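Local coordinates for hypothetical protein AGR_L_1239 (Agrobacterium tumefaciens str. C58, PDB 1VQS) that is of unknown function but belongs to the NIPSNAP family and adopts a ferredoxin-like fold of the dimeric alpha-beta barrel clan, at residues F14-T19 / A102-M107. Sequence-based numbering, arbitrary orientation.
Sequences FYEIRT and AENKIM
Glu-16 packs its CB against Ile-106 CD1 (3.8 Å), the two side chains crossing obliquely on the same face, and its carboxylate ends at the amide of Asn-104. Glu-16 CG is anti to the backbone N (chi1 -177°) and the chain extended, and Glu-16 OE2 accepts a nearly straight hydrogen bond (171°) from Asn-104 ND2 at 2.9 Å. Arg-18 NH1 also binds Glu-16 OE2, at 2.8 Å, in a salt bridge; the two donors come in from opposite sides of the carboxylate plane, each well out of it. Arg-18 on OE2 and Arg-75, salt-bridged to OE1, would be expected to favour the ionised carboxylate. Asn-104 OD1 and ND2 also hydrogen-bond to Gly-58 N and Glu-56 O, respectively, of a third subunit. Beyond this group, Phe-14 CD2 rests 3.8 Å from Ile-106 CG2. On the other face, Ile-17 CD1 meets the selenium (SE) of selenomethionine Met-107 at 3.8 Å. Lys-105 runs alongside Ile-17, and its NZ forms a salt bridge with Glu-62 of a second subunit. In the antiparallel ladder Tyr-15/Met-107, Ile-17/Lys-105 and Thr-19/Glu-103 are hydrogen-bonded pairs, Glu-16/Ile-106 and Arg-18/Asn-104 non-hydrogen-bonded. In the ferredoxin-like sheet, strand 14-22 lies between 62-69 and 99-109, with helix 72-84 packed on the Glu-16 and Ile-106 face; strand 99-109 is outermost within the chain, but at Ile-106 and Met-107 a strand of the second subunit continues the sheet.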
ATOM      1  N   PHE B  14      16.365  12.465  19.184  1.00 20.35           N
ATOM      2  CA  PHE B  14      15.832  11.755  18.009  1.00 19.95           C
ATOM      3  C   PHE B  14      14.790  10.783  18.505  1.00 19.86           C
ATOM      4  O   PHE B  14      14.992  10.158  19.513  1.00 21.47           O
ATOM      5  CB  PHE B  14      16.933  10.962  17.293  1.00 19.37           C
ATOM      6  CG  PHE B  14      17.940  11.812  16.583  1.00 20.92           C
ATOM      7  CD1 PHE B  14      19.056  12.284  17.240  1.00 21.25           C
ATOM      8  CD2 PHE B  14      17.759  12.142  15.244  1.00 22.80           C
ATOM      9  CE1 PHE B  14      19.999  13.101  16.563  1.00 24.00           C
ATOM     10  CE2 PHE B  14      18.687  12.945  14.576  1.00 22.37           C
ATOM     11  CZ  PHE B  14      19.796  13.416  15.237  1.00 23.56           C
ATOM     12  N   TYR B  15      13.678  10.672  17.789  1.00 17.86           N
ATOM     13  CA  TYR B  15      12.580   9.799  18.186  1.00 18.33           C
ATOM     14  C   TYR B  15      12.469   8.657  17.203  1.00 19.60           C
ATOM     15  O   TYR B  15      12.260   8.887  16.005  1.00 21.48           O
ATOM     16  CB  TYR B  15      11.276  10.610  18.287  1.00 18.82           C
ATOM     17  CG  TYR B  15      11.328  11.490  19.500  1.00 17.41           C
ATOM     18  CD1 TYR B  15      11.966  12.721  19.468  1.00 18.79           C
ATOM     19  CD2 TYR B  15      10.810  11.053  20.720  1.00 18.74           C
ATOM     20  CE1 TYR B  15      12.074  13.484  20.610  1.00 20.22           C
ATOM     21  CE2 TYR B  15      10.868  11.832  21.862  1.00 19.51           C
ATOM     22  CZ  TYR B  15      11.529  13.047  21.804  1.00 18.35           C
ATOM     23  OH  TYR B  15      11.620  13.809  22.963  1.00 20.83           O
ATOM     24  N   GLU B  16      12.582   7.434  17.702  1.00 19.22           N
ATOM     25  CA  GLU B  16      12.356   6.261  16.885  1.00 19.21           C
ATOM     26  C   GLU B  16      10.968   5.756  17.143  1.00 19.96           C
ATOM     27  O   GLU B  16      10.595   5.505  18.283  1.00 19.45           O
ATOM     28  CB  GLU B  16      13.318   5.147  17.225  1.00 19.60           C
ATOM     29  CG  GLU B  16      13.122   3.930  16.317  1.00 19.89           C
ATOM     30  CD  GLU B  16      14.046   2.767  16.641  1.00 22.32           C
ATOM     31  OE1 GLU B  16      14.866   2.890  17.587  1.00 21.03           O
ATOM     32  OE2 GLU B  16      13.975   1.707  15.940  1.00 21.69           O
ATOM     33  N   ILE B  17      10.179   5.618  16.081  1.00 17.89           N
ATOM     34  CA  ILE B  17       8.832   5.077  16.193  1.00 18.51           C
ATOM     35  C   ILE B  17       8.840   3.718  15.511  1.00 18.44           C
ATOM     36  O   ILE B  17       9.167   3.614  14.330  1.00 18.74           O
ATOM     37  CB  ILE B  17       7.811   6.003  15.522  1.00 18.08           C
ATOM     38  CG1 ILE B  17       7.858   7.399  16.167  1.00 19.53           C
ATOM     39  CG2 ILE B  17       6.385   5.378  15.582  1.00 20.09           C
ATOM     40  CD1 ILE B  17       6.819   8.371  15.592  1.00 21.22           C
ATOM     41  N   ARG B  18       8.536   2.682  16.299  1.00 19.17           N
ATOM     42  CA  ARG B  18       8.509   1.284  15.845  1.00 19.15           C
ATOM     43  C   ARG B  18       7.054   0.835  15.788  1.00 20.35           C
ATOM     44  O   ARG B  18       6.342   0.960  16.779  1.00 19.93           O
ATOM     45  CB  ARG B  18       9.310   0.408  16.807  1.00 18.58           C
ATOM     46  CG  ARG B  18      10.756   0.799  16.888  1.00 20.43           C
ATOM     47  CD  ARG B  18      11.582  -0.097  17.762  1.00 22.56           C
ATOM     48  NE  ARG B  18      11.701  -1.458  17.248  1.00 23.29           N
ATOM     49  CZ  ARG B  18      12.647  -1.895  16.419  1.00 23.43           C
ATOM     50  NH1 ARG B  18      13.548  -1.088  15.904  1.00 22.11           N
ATOM     51  NH2 ARG B  18      12.670  -3.170  16.065  1.00 26.07           N
ATOM     52  N   THR B  19       6.627   0.302  14.647  1.00 19.60           N
ATOM     53  CA  THR B  19       5.246  -0.051  14.428  1.00 19.16           C
ATOM     54  C   THR B  19       5.225  -1.513  14.004  1.00 19.84           C
ATOM     55  O   THR B  19       5.872  -1.898  13.023  1.00 20.63           O
ATOM     56  CB  THR B  19       4.602   0.838  13.329  1.00 19.98           C
ATOM     57  OG1 THR B  19       4.695   2.221  13.719  1.00 20.05           O
ATOM     58  CG2 THR B  19       3.146   0.457  13.154  1.00 21.86           C
ATOM     59  N   ALA B 102       6.845  -5.463  10.535  1.00 20.50           N
ATOM     60  CA  ALA B 102       7.396  -4.414  11.377  1.00 20.46           C
ATOM     61  C   ALA B 102       8.097  -3.366  10.541  1.00 20.72           C
ATOM     62  O   ALA B 102       8.639  -3.671   9.469  1.00 20.56           O
ATOM     63  CB  ALA B 102       8.366  -5.002  12.353  1.00 21.15           C
ATOM     64  N   GLU B 103       8.097  -2.135  11.054  1.00 20.42           N
ATOM     65  CA  GLU B 103       8.876  -1.050  10.474  1.00 21.13           C
ATOM     66  C   GLU B 103       9.290  -0.071  11.557  1.00 18.84           C
ATOM     67  O   GLU B 103       8.686  -0.040  12.632  1.00 20.57           O
ATOM     68  CB  GLU B 103       8.112  -0.333   9.389  1.00 23.08           C
ATOM     69  CG  GLU B 103       6.912   0.460   9.792  1.00 26.88           C
ATOM     70  CD  GLU B 103       6.315   1.198   8.561  1.00 30.34           C
ATOM     71  OE1 GLU B 103       5.667   0.532   7.744  1.00 39.17           O
ATOM     72  OE2 GLU B 103       6.560   2.424   8.412  1.00 44.55           O
ATOM     73  N   ASN B 104      10.355   0.695  11.275  1.00 18.38           N
ATOM     74  CA  ASN B 104      10.741   1.793  12.131  1.00 19.16           C
ATOM     75  C   ASN B 104      11.065   3.022  11.311  1.00 19.88           C
ATOM     76  O   ASN B 104      11.332   2.931  10.118  1.00 20.33           O
ATOM     77  CB  ASN B 104      11.883   1.412  13.086  1.00 19.41           C
ATOM     78  CG  ASN B 104      13.164   0.983  12.397  1.00 20.50           C
ATOM     79  OD1 ASN B 104      13.176   0.598  11.231  1.00 21.61           O
ATOM     80  ND2 ASN B 104      14.278   1.052  13.149  1.00 21.16           N
ATOM     81  N   LYS B 105      11.039   4.147  11.981  1.00 19.01           N
ATOM     82  CA  LYS B 105      11.407   5.430  11.370  1.00 17.79           C
ATOM     83  C   LYS B 105      12.008   6.289  12.459  1.00 19.87           C
ATOM     84  O   LYS B 105      11.712   6.126  13.652  1.00 18.43           O
ATOM     85  CB  LYS B 105      10.195   6.138  10.712  1.00 20.09           C
ATOM     86  CG  LYS B 105       8.991   6.367  11.592  1.00 19.29           C
ATOM     87  CD  LYS B 105       7.768   6.801  10.776  1.00 20.40           C
ATOM     88  CE  LYS B 105       6.532   7.031  11.623  1.00 21.48           C
ATOM     89  NZ  LYS B 105       5.334   7.246  10.698  1.00 21.87           N
ATOM     90  N   ILE B 106      12.882   7.196  12.027  1.00 19.25           N
ATOM     91  CA  ILE B 106      13.468   8.228  12.887  1.00 19.35           C
ATOM     92  C   ILE B 106      12.864   9.583  12.534  1.00 19.92           C
ATOM     93  O   ILE B 106      12.848   9.959  11.376  1.00 20.63           O
ATOM     94  CB  ILE B 106      14.997   8.299  12.752  1.00 18.88           C
ATOM     95  CG1 ILE B 106      15.616   6.944  13.128  1.00 20.59           C
ATOM     96  CG2 ILE B 106      15.585   9.477  13.573  1.00 20.56           C
ATOM     97  CD1 ILE B 106      15.563   6.584  14.574  1.00 22.43           C
HETATM   98  N   MSE B 107      12.373  10.300  13.548  1.00 19.33           N
HETATM   99  CA  MSE B 107      11.777  11.606  13.377  1.00 20.16           C
HETATM  100  C   MSE B 107      12.433  12.590  14.363  1.00 21.04           C
HETATM  101  O   MSE B 107      13.061  12.175  15.359  1.00 20.51           O
HETATM  102  CB  MSE B 107      10.237  11.477  13.503  1.00 23.68           C
HETATM  103  CG  MSE B 107       9.546  10.386  12.464  1.00 22.81           C
HETATM  104 SE   MSE B 107       7.731  10.608  12.626  1.00 36.06          SE
HETATM  105  CE  MSE B 107       7.515  12.103  11.496  1.00 23.33           C
TER